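PDB 4UAS: protein CbbY from Rhodobacter sphaeroides, which hydrolyses the Rubisco inhibitor xylulose 1,5-bisphosphate to xylulose 5-phosphate and phosphate, using magnesium as cofactor. Local coordinates for residues V140-D145 and Y157-R162. Sequence-based numbering, arbitrary orientation.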
ATOM      1  N   VAL A 140      13.918  -5.166  -1.574  1.00 10.15           N
ATOM      2  CA  VAL A 140      13.537  -4.365  -2.722  1.00 10.48           C
ATOM      3  C   VAL A 140      12.359  -3.506  -2.330  1.00  9.62           C
ATOM      4  O   VAL A 140      11.408  -3.997  -1.700  1.00 10.25           O
ATOM      5  CB  VAL A 140      13.152  -5.268  -3.917  1.00 11.82           C
ATOM      6  CG1 VAL A 140      12.434  -4.489  -5.030  1.00 12.14           C
ATOM      7  CG2 VAL A 140      14.397  -5.966  -4.495  1.00 13.77           C
ATOM      8  N   ILE A 141      12.392  -2.211  -2.671  1.00 10.54           N
ATOM      9  CA  ILE A 141      11.292  -1.304  -2.425  1.00 10.22           C
ATOM     10  C   ILE A 141      10.900  -0.682  -3.740  1.00 10.51           C
ATOM     11  O   ILE A 141      11.651   0.102  -4.337  1.00 12.16           O
ATOM     12  CB  ILE A 141      11.596  -0.219  -1.365  1.00 12.55           C
ATOM     13  CG1 ILE A 141      11.940  -0.910  -0.019  1.00 15.14           C
ATOM     14  CG2 ILE A 141      10.426   0.737  -1.169  1.00 15.02           C
ATOM     15  CD1 ILE A 141      12.507   0.013   1.010  1.00 22.75           C
ATOM     16  N   ALA A 142       9.717  -0.996  -4.241  1.00  9.29           N
ATOM     17  CA  ALA A 142       9.137  -0.462  -5.439  1.00  9.19           C
ATOM     18  C   ALA A 142       7.930   0.399  -4.989  1.00  8.86           C
ATOM     19  O   ALA A 142       6.929  -0.168  -4.517  1.00  9.67           O
ATOM     20  CB  ALA A 142       8.748  -1.573  -6.402  1.00  9.90           C
ATOM     21  N   ALA A 143       8.031   1.715  -5.149  1.00  8.83           N
ATOM     22  CA  ALA A 143       7.057   2.649  -4.554  1.00  9.00           C
ATOM     23  C   ALA A 143       6.778   3.828  -5.470  1.00  9.21           C
ATOM     24  O   ALA A 143       7.587   4.169  -6.331  1.00 10.59           O
ATOM     25  CB  ALA A 143       7.529   3.112  -3.194  1.00 10.94           C
ATOM     26  N   GLY A 144       5.651   4.479  -5.258  1.00 10.50           N
ATOM     27  CA  GLY A 144       5.438   5.855  -5.699  1.00 11.04           C
ATOM     28  C   GLY A 144       5.533   5.990  -7.219  1.00  9.55           C
ATOM     29  O   GLY A 144       4.960   5.260  -7.970  1.00 11.47           O
ATOM     30  N   ASP A 145       6.318   6.981  -7.624  1.00  9.85           N
ATOM     31  CA  ASP A 145       6.473   7.343  -9.007  1.00  8.96           C
ATOM     32  C   ASP A 145       7.613   6.616  -9.674  1.00  9.44           C
ATOM     33  O   ASP A 145       8.101   7.014 -10.743  1.00 10.08           O
ATOM     34  CB  ASP A 145       6.602   8.859  -9.148  1.00 10.65           C
ATOM     35  CG  ASP A 145       5.394   9.638  -8.674  1.00 14.55           C
ATOM     36  OD1 ASP A 145       4.336   9.071  -8.182  1.00 17.98           O
ATOM     37  OD2 ASP A 145       5.443  10.867  -8.679  1.00 18.12           O
ATOM     38  N   TYR A 157       4.767  -4.113  -9.778  1.00  7.38           N
ATOM     39  CA  TYR A 157       5.153  -5.480  -9.514  1.00  6.94           C
ATOM     40  C   TYR A 157       6.203  -5.986 -10.461  1.00  7.38           C
ATOM     41  O   TYR A 157       7.128  -6.703 -10.080  1.00  8.31           O
ATOM     42  CB  TYR A 157       3.931  -6.412  -9.499  1.00  7.79           C
ATOM     43  CG  TYR A 157       3.108  -6.382  -8.216  1.00  7.40           C
ATOM     44  CD1 TYR A 157       1.879  -5.793  -8.127  1.00  7.56           C
ATOM     45  CD2 TYR A 157       3.602  -7.012  -7.089  1.00  8.64           C
ATOM     46  CE1 TYR A 157       1.143  -5.818  -6.936  1.00  7.87           C
ATOM     47  CE2 TYR A 157       2.900  -7.052  -5.915  1.00  8.99           C
ATOM     48  CZ  TYR A 157       1.681  -6.440  -5.819  1.00  7.81           C
ATOM     49  OH  TYR A 157       0.986  -6.532  -4.654  1.00  9.99           O
ATOM     50  N   ARG A 158       6.079  -5.635 -11.747  1.00  7.81           N
ATOM     51  CA  ARG A 158       7.131  -5.977 -12.721  1.00  7.90           C
ATOM     52  C   ARG A 158       8.463  -5.368 -12.353  1.00  7.52           C
ATOM     53  O   ARG A 158       9.504  -6.038 -12.487  1.00  9.01           O
ATOM     54  CB  ARG A 158       6.692  -5.552 -14.109  1.00  8.57           C
ATOM     55  CG  ARG A 158       5.478  -6.320 -14.618  1.00  9.57           C
ATOM     56  CD  ARG A 158       4.955  -5.823 -15.944  1.00 12.38           C
ATOM     57  NE  ARG A 158       3.842  -6.634 -16.397  1.00 13.96           N
ATOM     58  CZ  ARG A 158       2.759  -6.205 -16.995  1.00 12.52           C
ATOM     59  NH1 ARG A 158       2.534  -4.902 -17.230  1.00 14.95           N
ATOM     60  NH2 ARG A 158       1.875  -7.108 -17.353  1.00 14.37           N
ATOM     61  N   LEU A 159       8.455  -4.140 -11.871  1.00  7.84           N
ATOM     62  CA  LEU A 159       9.699  -3.492 -11.405  1.00  8.39           C
ATOM     63  C   LEU A 159      10.283  -4.288 -10.253  1.00  8.14           C
ATOM     64  O   LEU A 159      11.465  -4.637 -10.238  1.00  9.65           O
ATOM     65  CB  LEU A 159       9.385  -2.048 -11.010  1.00  8.98           C
ATOM     66  CG  LEU A 159      10.472  -1.336 -10.219  1.00 11.07           C
ATOM     67  CD1 LEU A 159      11.789  -1.304 -10.892  1.00 13.53           C
ATOM     68  CD2 LEU A 159       9.988   0.010  -9.731  1.00 12.16           C
ATOM     69  N   ALA A 160       9.459  -4.580  -9.224  1.00  8.33           N
ATOM     70  CA  ALA A 160       9.934  -5.284  -8.068  1.00  9.09           C
ATOM     71  C   ALA A 160      10.516  -6.631  -8.447  1.00  9.11           C
ATOM     72  O   ALA A 160      11.561  -7.046  -7.903  1.00 10.19           O
ATOM     73  CB  ALA A 160       8.791  -5.446  -7.075  1.00  9.62           C
ATOM     74  N   LEU A 161       9.820  -7.354  -9.294  1.00  8.84           N
ATOM     75  CA  LEU A 161      10.310  -8.686  -9.719  1.00  9.04           C
ATOM     76  C   LEU A 161      11.627  -8.597 -10.485  1.00 10.50           C
ATOM     77  O   LEU A 161      12.500  -9.480 -10.328  1.00 11.55           O
ATOM     78  CB  LEU A 161       9.288  -9.382 -10.555  1.00  9.50           C
ATOM     79  CG  LEU A 161       8.072  -9.921  -9.802  1.00 10.28           C
ATOM     80  CD1 LEU A 161       6.970 -10.278 -10.793  1.00 12.12           C
ATOM     81  CD2 LEU A 161       8.458 -11.107  -8.971  1.00 11.20           C
ATOM     82  N   ARG A 162      11.814  -7.597 -11.333  1.00 10.07           N
ATOM     83  CA  ARG A 162      13.065  -7.412 -12.034  1.00 10.63           C
ATOM     84  C   ARG A 162      14.188  -7.184 -11.034  1.00 11.03           C
ATOM     85  O   ARG A 162      15.300  -7.728 -11.151  1.00 13.12           O
ATOM     86  CB  ARG A 162      12.975  -6.311 -13.086  1.00 12.60           C
ATOM     87  CG  ARG A 162      14.285  -6.277 -13.919  1.00 12.92           C
ATOM     88  CD  ARG A 162      14.312  -5.365 -15.069  1.00 19.91           C
ATOM     89  NE  ARG A 162      13.917  -4.169 -14.658  1.00 17.35           N
ATOM     90  CZ  ARG A 162      12.683  -3.535 -14.812  1.00 17.01           C
ATOM     91  NH1 ARG A 162      11.627  -3.836 -15.560  1.00 20.50           N
ATOM     92  NH2 ARG A 162      12.614  -2.473 -14.178  1.00 13.23           N
TER
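Ala142 packs against Leu159 and Ala160, and Val140 against Ala160, where helix 155-164 covers one face of strand 140-142, an outermost strand of the parallel sheet in the Rossmann-like core of this HAD hydrolase. The helix follows the strand in the chain and precedes strand 171-175, which lies beyond strands 110-114 and 4-7, so it forms part of a beta-alpha-beta crossover. The axes of strand 140-142 and helix segment 157-162 approach to 8.0 Å, and the 160° between their N-to-C directions shows a nearly antiparallel run.

The contact is entirely apolar between side chains, and no hydrogen bond crosses it. With only a methyl on each side, the backbones come close: Ala142 CA is 5.5 Å from Ala160 CA. The Ala142 methyl meets two helix residues: its CB lies 3.9 Å from Ala160 CB and 3.9 Å from Leu159 CD2. With CG anti to the Leu159 N (chi1 167°), that side chain reaches toward the strand and presents CD2 to the methyl.

Backbone pairing with strand 110-114 and Thr115, a substrate-binding residue, fixes the strand from the side. Ala160 also touches Leu6 of strand 4-7, evidence that the helix reaches inward across the sheet.

At the Val140 end, the CG1 branch meets helix backbone as well as side chain: CG1 is 3.9 Å from Ala160 O and 4.3 Å from Ala160 CB.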